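Local coordinates for acetone carboxylase alpha subunit (Xanthobacter autotrophicus Py2, PDB 5M45), which belongs to the hydantoinase B/oxoprolinase family and forms the manganese-binding alpha subunit of a multi-subunit carboxylase, at residues A[98-103]-A[370-375]; A[432-437]-A[537-542]; A[554-559]-A[601-606]. All coordinates share one frame; numbering follows the deposited sequence.

Overall arrangement
Interactions 2 and 3 are neighbours, their centres about 8 Å apart, whereas interaction 1 lies elsewhere in the chain, its centre about 31 Å from that of interaction 2 and 39 Å from that of interaction 3. Interaction 1 is wholly buried and joins a sheet-edge strand to the loop before a short helix through Asn and Asp side chains. Interaction 2, also buried, packs two loops through stacked amides. Interaction 3 joins the start of one strand to the end of an edge strand by one bridge and a salt bridge; R601, D602 and K603 are partly exposed, and it meets another protein chain most widely. K603 probably hydrogen-bonds to G540 of interaction 2.

Interaction 1 (A[98-103]-A[370-375]); sequences AGDSLL and INDGAA
S101 and L102 are tied to D372 and N371 by two hydrogen bonds. In the first, S101 N donates to D372 OD2 over 2.8 Å, nearly straight at 173°, and approaches that oxygen from above the carboxylate plane. In the second, N371 ND2 reaches L102 O at 3.0 Å; the acceptor lies in the plane of the amide, while ND2 sits above the plane of the carbonyl. N371 CG lies between its backbone N and carbonyl carbon (chi1 63°), which carries the amide toward L102 O. The other end of the same amide is also engaged: N371 OD1 accepts from G373 N at 3.0 Å, and ND2 has A267 O as a further acceptor, so bonds at both ends fix how the amide is turned. S101 OG stands 2.9 Å from D372 N.

Packing fills in around these bonds, with N371 CB resting 3.2 Å from S101 O.

Two acids also come near each other. D100 OD1 and D372 OD2 are 4.1 Å apart, their carboxylate planes almost perpendicular. K120 makes a salt bridge to D100, which also bonds to the hydroxyls of Y41 and Y376; this probably eases any repulsion. G99 O is buried here with no partner in the model.

S101 to L103 begin the edge strand 101-104 of a seven-stranded antiparallel sheet, bonded on its inner side to L94. Opposite in direction runs a loop in which N371 caps the start of the short helix 373-376, and this helix, with A375 and Y376, helps to wall the pocket holding 3,6,9,12,15-pentaoxaheptadecan-1-ol.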
loop_
_atom_site.group_PDB
_atom_site.type_symbol
_atom_site.label_atom_id
_atom_site.label_comp_id
_atom_site.label_asym_id
_atom_site.label_seq_id
_atom_site.Cartn_x
_atom_site.Cartn_y
_atom_site.Cartn_z
ATOM N N ALA A 98 24.813 18.185 3.229
ATOM C CA ALA A 98 24.462 17.471 4.470
ATOM C C ALA A 98 22.961 17.402 4.759
ATOM O O ALA A 98 22.567 16.889 5.817
ATOM C CB ALA A 98 25.192 18.095 5.661
ATOM N N GLY A 99 22.123 17.924 3.862
ATOM C CA GLY A 99 20.669 17.958 4.067
ATOM C C GLY A 99 20.104 19.065 4.963
ATOM O O GLY A 99 18.949 18.998 5.366
ATOM N N ASP A 100 20.913 20.075 5.292
ATOM C CA ASP A 100 20.431 21.246 6.008
ATOM C C ASP A 100 19.940 22.343 5.042
ATOM O O ASP A 100 20.619 22.662 4.079
ATOM C CB ASP A 100 21.535 21.788 6.904
ATOM C CG ASP A 100 21.917 20.798 8.010
ATOM O OD1 ASP A 100 20.988 20.470 8.809
ATOM O OD2 ASP A 100 23.094 20.401 8.108
ATOM N N SER A 101 18.770 22.919 5.313
ATOM C CA SER A 101 18.172 23.925 4.419
ATOM C C SER A 101 18.896 25.252 4.540
ATOM O O SER A 101 19.296 25.639 5.656
ATOM C CB SER A 101 16.676 24.121 4.706
ATOM O OG SER A 101 16.470 24.659 6.005
ATOM N N LEU A 102 19.100 25.910 3.398
ATOM C CA LEU A 102 19.667 27.260 3.306
ATOM C C LEU A 102 18.589 28.346 3.125
ATOM O O LEU A 102 18.701 29.416 3.684
ATOM C CB LEU A 102 20.503 27.419 2.024
ATOM C CG LEU A 102 21.741 26.844 1.457
ATOM C CD1 LEU A 102 21.698 25.363 1.208
ATOM C CD2 LEU A 102 21.986 27.588 0.132
ATOM N N LEU A 103 17.639 28.099 2.220
ATOM C CA LEU A 103 16.561 29.041 1.845
ATOM C C LEU A 103 15.310 28.242 1.433
ATOM O O LEU A 103 15.403 27.082 0.941
ATOM C CB LEU A 103 16.994 29.898 0.643
ATOM C CG LEU A 103 18.134 30.889 0.904
ATOM C CD1 LEU A 103 18.698 31.511 -0.336
ATOM C CD2 LEU A 103 17.688 32.023 1.816
ATOM N N ILE A 370 15.316 32.258 7.183
ATOM C CA ILE A 370 14.314 31.201 7.386
ATOM C C ILE A 370 14.911 29.897 6.783
ATOM O O ILE A 370 14.841 29.656 5.565
ATOM C CB ILE A 370 12.988 31.580 6.708
ATOM C CG1 ILE A 370 12.493 32.958 7.181
ATOM C CG2 ILE A 370 11.935 30.495 6.887
ATOM C CD1 ILE A 370 12.177 33.049 8.635
ATOM N N ASN A 371 15.522 29.102 7.666
ATOM C CA ASN A 371 16.207 27.873 7.319
ATOM C C ASN A 371 16.442 27.032 8.595
ATOM O O ASN A 371 15.893 27.373 9.649
ATOM C CB ASN A 371 17.489 28.169 6.515
ATOM C CG ASN A 371 18.536 28.971 7.294
ATOM O OD1 ASN A 371 18.592 28.931 8.523
ATOM N ND2 ASN A 371 19.397 29.685 6.568
ATOM N N ASP A 372 17.247 25.966 8.514
ATOM C CA ASP A 372 17.450 25.055 9.649
ATOM C C ASP A 372 18.280 25.611 10.816
ATOM O O ASP A 372 18.342 24.968 11.873
ATOM C CB ASP A 372 18.053 23.709 9.161
ATOM C CG ASP A 372 17.044 22.855 8.424
ATOM O OD1 ASP A 372 15.796 23.047 8.627
ATOM O OD2 ASP A 372 17.429 21.978 7.592
ATOM N N GLY A 373 18.891 26.791 10.651
ATOM C CA GLY A 373 19.689 27.398 11.720
ATOM C C GLY A 373 18.970 27.473 13.075
ATOM O O GLY A 373 19.550 27.080 14.126
ATOM N N ALA A 374 17.710 27.927 13.039
ATOM C CA ALA A 374 16.906 28.037 14.253
ATOM C C ALA A 374 16.616 26.683 14.943
ATOM O O ALA A 374 16.488 26.629 16.175
ATOM C CB ALA A 374 15.609 28.801 13.968
ATOM N N ALA A 375 16.564 25.586 14.194
ATOM C CA ALA A 375 16.451 24.251 14.837
ATOM C C ALA A 375 17.702 23.905 15.624
ATOM O O ALA A 375 17.594 23.358 16.725
ATOM C CB ALA A 375 16.170 23.154 13.817
#

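Interaction 2 (A[432-437]-A[537-542]); sequences NANTSN and MGNGHI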
loop_
_atom_site.group_PDB
_atom_site.type_symbol
_atom_site.label_atom_id
_atom_site.label_comp_id
_atom_site.label_asym_id
_atom_site.label_seq_id
_atom_site.Cartn_x
_atom_site.Cartn_y
_atom_site.Cartn_z
ATOM N N ASN A 432 -3.034 29.500 18.167
ATOM C CA ASN A 432 -3.699 29.062 16.938
ATOM C C ASN A 432 -4.975 28.253 17.201
ATOM O O ASN A 432 -5.074 27.497 18.198
ATOM C CB ASN A 432 -2.730 28.299 16.010
ATOM C CG ASN A 432 -2.158 27.023 16.651
ATOM O OD1 ASN A 432 -1.139 27.073 17.334
ATOM N ND2 ASN A 432 -2.827 25.878 16.428
ATOM N N ALA A 433 -5.951 28.420 16.290
ATOM C CA ALA A 433 -7.148 27.601 16.252
ATOM C C ALA A 433 -6.818 26.151 15.980
ATOM O O ALA A 433 -5.785 25.844 15.372
ATOM C CB ALA A 433 -8.079 28.097 15.159
ATOM N N ASN A 434 -7.711 25.272 16.377
ATOM C CA ASN A 434 -7.722 23.920 15.832
ATOM C C ASN A 434 -8.105 24.000 14.330
ATOM O O ASN A 434 -9.133 24.616 13.976
ATOM C CB ASN A 434 -8.708 23.022 16.600
ATOM C CG ASN A 434 -8.500 21.547 16.310
ATOM O OD1 ASN A 434 -8.903 21.036 15.253
ATOM N ND2 ASN A 434 -7.881 20.844 17.251
ATOM N N THR A 435 -7.272 23.424 13.466
ATOM C CA THR A 435 -7.462 23.531 12.010
ATOM C C THR A 435 -8.399 22.400 11.512
ATOM O O THR A 435 -7.929 21.314 11.116
ATOM C CB THR A 435 -6.102 23.501 11.271
ATOM O OG1 THR A 435 -5.482 22.211 11.415
ATOM C CG2 THR A 435 -5.215 24.565 11.770
ATOM N N SER A 436 -9.698 22.650 11.608
ATOM C CA SER A 436 -10.770 21.664 11.253
ATOM C C SER A 436 -12.093 22.442 11.165
ATOM O O SER A 436 -12.100 23.629 11.521
ATOM C CB SER A 436 -10.823 20.550 12.308
ATOM O OG SER A 436 -11.297 21.025 13.583
ATOM N N ASN A 437 -13.220 21.888 10.705
ATOM C CA ASN A 437 -13.452 20.533 10.140
ATOM C C ASN A 437 -12.829 20.318 8.765
ATOM O O ASN A 437 -12.717 21.259 8.001
ATOM C CB ASN A 437 -14.965 20.338 9.985
ATOM C CG ASN A 437 -15.341 18.950 9.430
ATOM O OD1 ASN A 437 -15.168 17.919 10.109
ATOM N ND2 ASN A 437 -15.908 18.935 8.226
ATOM N N MET A 537 -14.236 15.187 10.373
ATOM C CA MET A 537 -12.974 15.059 11.132
ATOM C C MET A 537 -12.538 16.410 11.718
ATOM O O MET A 537 -12.188 17.327 10.990
ATOM C CB MET A 537 -11.840 14.494 10.242
ATOM C CG MET A 537 -10.523 14.186 10.981
ATOM S SD MET A 537 -10.673 13.091 12.406
ATOM C CE MET A 537 -10.158 14.071 13.825
ATOM N N GLY A 538 -12.555 16.484 13.056
ATOM C CA GLY A 538 -12.170 17.681 13.836
ATOM C C GLY A 538 -12.391 17.468 15.331
ATOM O O GLY A 538 -12.886 16.408 15.757
ATOM N N ASN A 539 -12.022 18.460 16.128
ATOM C CA ASN A 539 -12.214 18.424 17.587
ATOM C C ASN A 539 -13.698 18.609 17.927
ATOM O O ASN A 539 -14.405 19.373 17.252
ATOM C CB ASN A 539 -11.342 19.480 18.288
ATOM C CG ASN A 539 -11.699 20.913 17.903
ATOM O OD1 ASN A 539 -11.810 21.231 16.733
ATOM N ND2 ASN A 539 -11.887 21.791 18.907
ATOM N N GLY A 540 -14.170 17.906 18.943
ATOM C CA GLY A 540 -15.592 17.879 19.327
ATOM C C GLY A 540 -15.844 18.279 20.755
ATOM O O GLY A 540 -16.236 19.440 21.054
ATOM N N HIS A 541 -15.583 17.334 21.649
ATOM C CA HIS A 541 -15.785 17.549 23.091
ATOM C C HIS A 541 -14.826 18.552 23.775
ATOM O O HIS A 541 -15.159 19.066 24.856
ATOM C CB HIS A 541 -15.717 16.204 23.833
ATOM C CG HIS A 541 -16.716 15.186 23.379
ATOM N ND1 HIS A 541 -18.062 15.320 23.597
ATOM C CD2 HIS A 541 -16.555 13.999 22.744
ATOM C CE1 HIS A 541 -18.695 14.259 23.117
ATOM N NE2 HIS A 541 -17.797 13.463 22.558
ATOM N N ILE A 542 -13.663 18.811 23.173
ATOM C CA ILE A 542 -12.583 19.623 23.757
ATOM C C ILE A 542 -12.163 20.728 22.770
ATOM O O ILE A 542 -11.966 20.462 21.577
ATOM C CB ILE A 542 -11.365 18.732 24.086
ATOM C CG1 ILE A 542 -11.721 17.771 25.227
ATOM C CG2 ILE A 542 -10.138 19.563 24.493
ATOM C CD1 ILE A 542 -10.704 16.664 25.524
#
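N437 and G538 bring the two loops closest, with their CA atoms 4.8 Å apart and the touching backbones running 145° to each other. The single hydrogen bond between them is made by a side chain: with CG anti to its backbone N (chi1 -179°), N437 accepts from M537 N through OD1 at 2.9 Å. The other end of that amide, ND2, bonds to N620 and Y618, so the group is held from both sides. A cis peptide precedes N437.

Farther along, N434 and N539 reach tip to tip with their amides stacked, the planes 24° apart and the two CG atoms 3.6 Å from each other. Their OD1 atoms, both acceptors, face off at 3.3 Å. S436 OG donates to N434 OD1 at 2.9 Å, while N539 ND2 is turned to I542 O at 3.0 Å, in the plane of that carbonyl. S436 OG also lies 3.5 Å from G538 CA, where a CB would fall on it.

The loops lead into strand 440-442 and out of strand 532-535, adjacent in one antiparallel sheet. Helix 401-422 packs on N434 and M537 through S406 and H402, and V294 of strand 286-297 touches both stacked asparagines.

Interaction 3 (A[554-559]-A[601-606]); sequences AASGYR and RDKQAI
R559 grips D602 side-on: NE meets OD1 at 3.0 Å and NH2 meets OD2 at 2.9 Å, one nitrogen to each oxygen in a two-bond salt bridge. The guanidinium and carboxylate planes are 32° apart, and NH2 uses the syn lone pair of OD2. A bend at chi3 (67°) turns NE toward the acid. The same two residues are joined by their backbones, R559 N to D602 O at 2.9 Å and D602 N to R559 O at 3.2 Å, as a hydrogen-bonded antiparallel pair.

K603, bent at chi2 and chi3, reaches back to the residues before Y558. Its NZ donates to G557 O at 2.9 Å and, weakly, to S556 OG. The Y558 ring and the R601 guanidinium lie side by side, pointing the same way, with CE2 of the ring 4.1 Å from R601 NH2.

In the next shell, Q604 N bonds to D602 OD1 at 3.1 Å, an Asx turn, from the opposite face of the carboxylate to R559 NE. Q604 CG lies over one face of the R559 guanidinium.

Farther out, D302 forms a second salt bridge to R559 NH2, and D582 takes a hydrogen bond from Y558 and a salt bridge from R601, whose NH1 is held by D591. K603 NZ also bonds to G540 O and to the backbone of the chain of another protein, which S556 OG meets as well.

Strand 559-563 thus takes its outer neighbour, 598-602, the edge strand of a five-stranded antiparallel sheet, while its inner neighbour, 617-621, packs on Y558 through L619 and Y621.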
loop_
_atom_site.group_PDB
_atom_site.type_symbol
_atom_site.label_atom_id
_atom_site.label_comp_id
_atom_site.label_asym_id
_atom_site.label_seq_id
_atom_site.Cartn_x
_atom_site.Cartn_y
_atom_site.Cartn_z
ATOM N N ALA A 554 -11.785 29.407 22.128
ATOM C CA ALA A 554 -12.780 29.355 21.059
ATOM C C ALA A 554 -13.829 28.273 21.342
ATOM O O ALA A 554 -13.591 27.342 22.128
ATOM C CB ALA A 554 -12.103 29.048 19.733
ATOM N N ALA A 555 -14.967 28.362 20.646
ATOM C CA ALA A 555 -15.965 27.289 20.646
ATOM C C ALA A 555 -15.375 25.975 20.142
ATOM O O ALA A 555 -14.433 25.987 19.349
ATOM C CB ALA A 555 -17.155 27.682 19.786
ATOM N N SER A 556 -15.952 24.853 20.592
ATOM C CA SER A 556 -15.582 23.506 20.158
ATOM C C SER A 556 -16.500 23.056 18.997
ATOM O O SER A 556 -17.311 23.845 18.509
ATOM C CB SER A 556 -15.614 22.543 21.362
ATOM O OG SER A 556 -16.930 22.365 21.891
ATOM N N GLY A 557 -16.367 21.805 18.548
ATOM C CA GLY A 557 -16.994 21.360 17.295
ATOM C C GLY A 557 -18.277 20.583 17.488
ATOM O O GLY A 557 -18.552 20.066 18.583
ATOM N N TYR A 558 -19.067 20.512 16.416
ATOM C CA TYR A 558 -20.248 19.680 16.338
ATOM C C TYR A 558 -20.534 19.307 14.873
ATOM O O TYR A 558 -19.950 19.867 13.954
ATOM C CB TYR A 558 -21.467 20.351 17.003
ATOM C CG TYR A 558 -22.040 21.541 16.224
ATOM C CD1 TYR A 558 -21.511 22.816 16.360
ATOM C CD2 TYR A 558 -23.104 21.376 15.336
ATOM C CE1 TYR A 558 -22.025 23.901 15.642
ATOM C CE2 TYR A 558 -23.627 22.466 14.601
ATOM C CZ TYR A 558 -23.089 23.720 14.751
ATOM O OH TYR A 558 -23.601 24.803 14.015
ATOM N N ARG A 559 -21.415 18.323 14.711
ATOM C CA ARG A 559 -21.856 17.772 13.428
ATOM C C ARG A 559 -23.300 18.167 13.118
ATOM O O ARG A 559 -24.165 18.090 14.008
ATOM C CB ARG A 559 -21.792 16.214 13.510
ATOM C CG ARG A 559 -22.481 15.470 12.400
ATOM C CD ARG A 559 -22.191 13.969 12.370
ATOM N NE ARG A 559 -22.725 13.187 13.503
ATOM C CZ ARG A 559 -22.912 11.857 13.468
ATOM N NH1 ARG A 559 -22.678 11.142 12.362
ATOM N NH2 ARG A 559 -23.352 11.225 14.538
ATOM N N ARG A 601 -27.552 15.761 14.449
ATOM C CA ARG A 601 -27.099 17.022 15.030
ATOM C C ARG A 601 -26.586 16.710 16.440
ATOM O O ARG A 601 -27.403 16.468 17.353
ATOM C CB ARG A 601 -28.259 18.045 15.079
ATOM C CG ARG A 601 -27.968 19.329 15.853
ATOM C CD ARG A 601 -29.145 20.295 15.934
ATOM N NE ARG A 601 -29.433 21.010 14.678
ATOM C CZ ARG A 601 -28.767 22.055 14.200
ATOM N NH1 ARG A 601 -29.159 22.607 13.070
ATOM N NH2 ARG A 601 -27.692 22.545 14.812
ATOM N N ASP A 602 -25.267 16.662 16.614
ATOM C CA ASP A 602 -24.690 16.157 17.871
ATOM C C ASP A 602 -23.226 16.547 18.014
ATOM O O ASP A 602 -22.686 17.227 17.126
ATOM C CB ASP A 602 -24.899 14.626 17.993
ATOM C CG ASP A 602 -24.207 13.828 16.902
ATOM O OD1 ASP A 602 -23.235 14.279 16.278
ATOM O OD2 ASP A 602 -24.630 12.675 16.652
ATOM N N LYS A 603 -22.582 16.103 19.113
ATOM C CA LYS A 603 -21.159 16.386 19.360
ATOM C C LYS A 603 -20.136 15.470 18.654
ATOM O O LYS A 603 -18.931 15.622 18.863
ATOM C CB LYS A 603 -20.855 16.374 20.862
ATOM C CG LYS A 603 -21.498 17.513 21.682
ATOM C CD LYS A 603 -20.928 18.875 21.361
ATOM C CE LYS A 603 -19.416 19.033 21.667
ATOM N NZ LYS A 603 -18.935 20.422 21.410
ATOM N N GLN A 604 -20.579 14.554 17.807
ATOM C CA GLN A 604 -19.682 13.564 17.233
ATOM C C GLN A 604 -18.947 14.137 15.999
ATOM O O GLN A 604 -19.376 13.984 14.856
ATOM C CB GLN A 604 -20.475 12.272 16.919
ATOM C CG GLN A 604 -19.623 11.062 16.572
ATOM C CD GLN A 604 -18.656 10.695 17.669
ATOM O OE1 GLN A 604 -18.958 10.856 18.840
ATOM N NE2 GLN A 604 -17.485 10.184 17.300
ATOM N N ALA A 605 -17.845 14.829 16.267
ATOM C CA ALA A 605 -17.116 15.570 15.231
ATOM C C ALA A 605 -16.116 14.728 14.437
ATOM O O ALA A 605 -15.444 15.243 13.544
ATOM C CB ALA A 605 -16.434 16.785 15.858
ATOM N N ILE A 606 -16.008 13.457 14.789
ATOM C CA ILE A 606 -15.226 12.432 14.063
ATOM C C ILE A 606 -16.141 11.264 13.694
ATOM O O ILE A 606 -16.814 10.693 14.556
ATOM C CB ILE A 606 -14.098 11.809 14.915
ATOM C CG1 ILE A 606 -13.143 12.872 15.361
ATOM C CG2 ILE A 606 -13.349 10.746 14.072
ATOM C CD1 ILE A 606 -12.055 12.352 16.312
#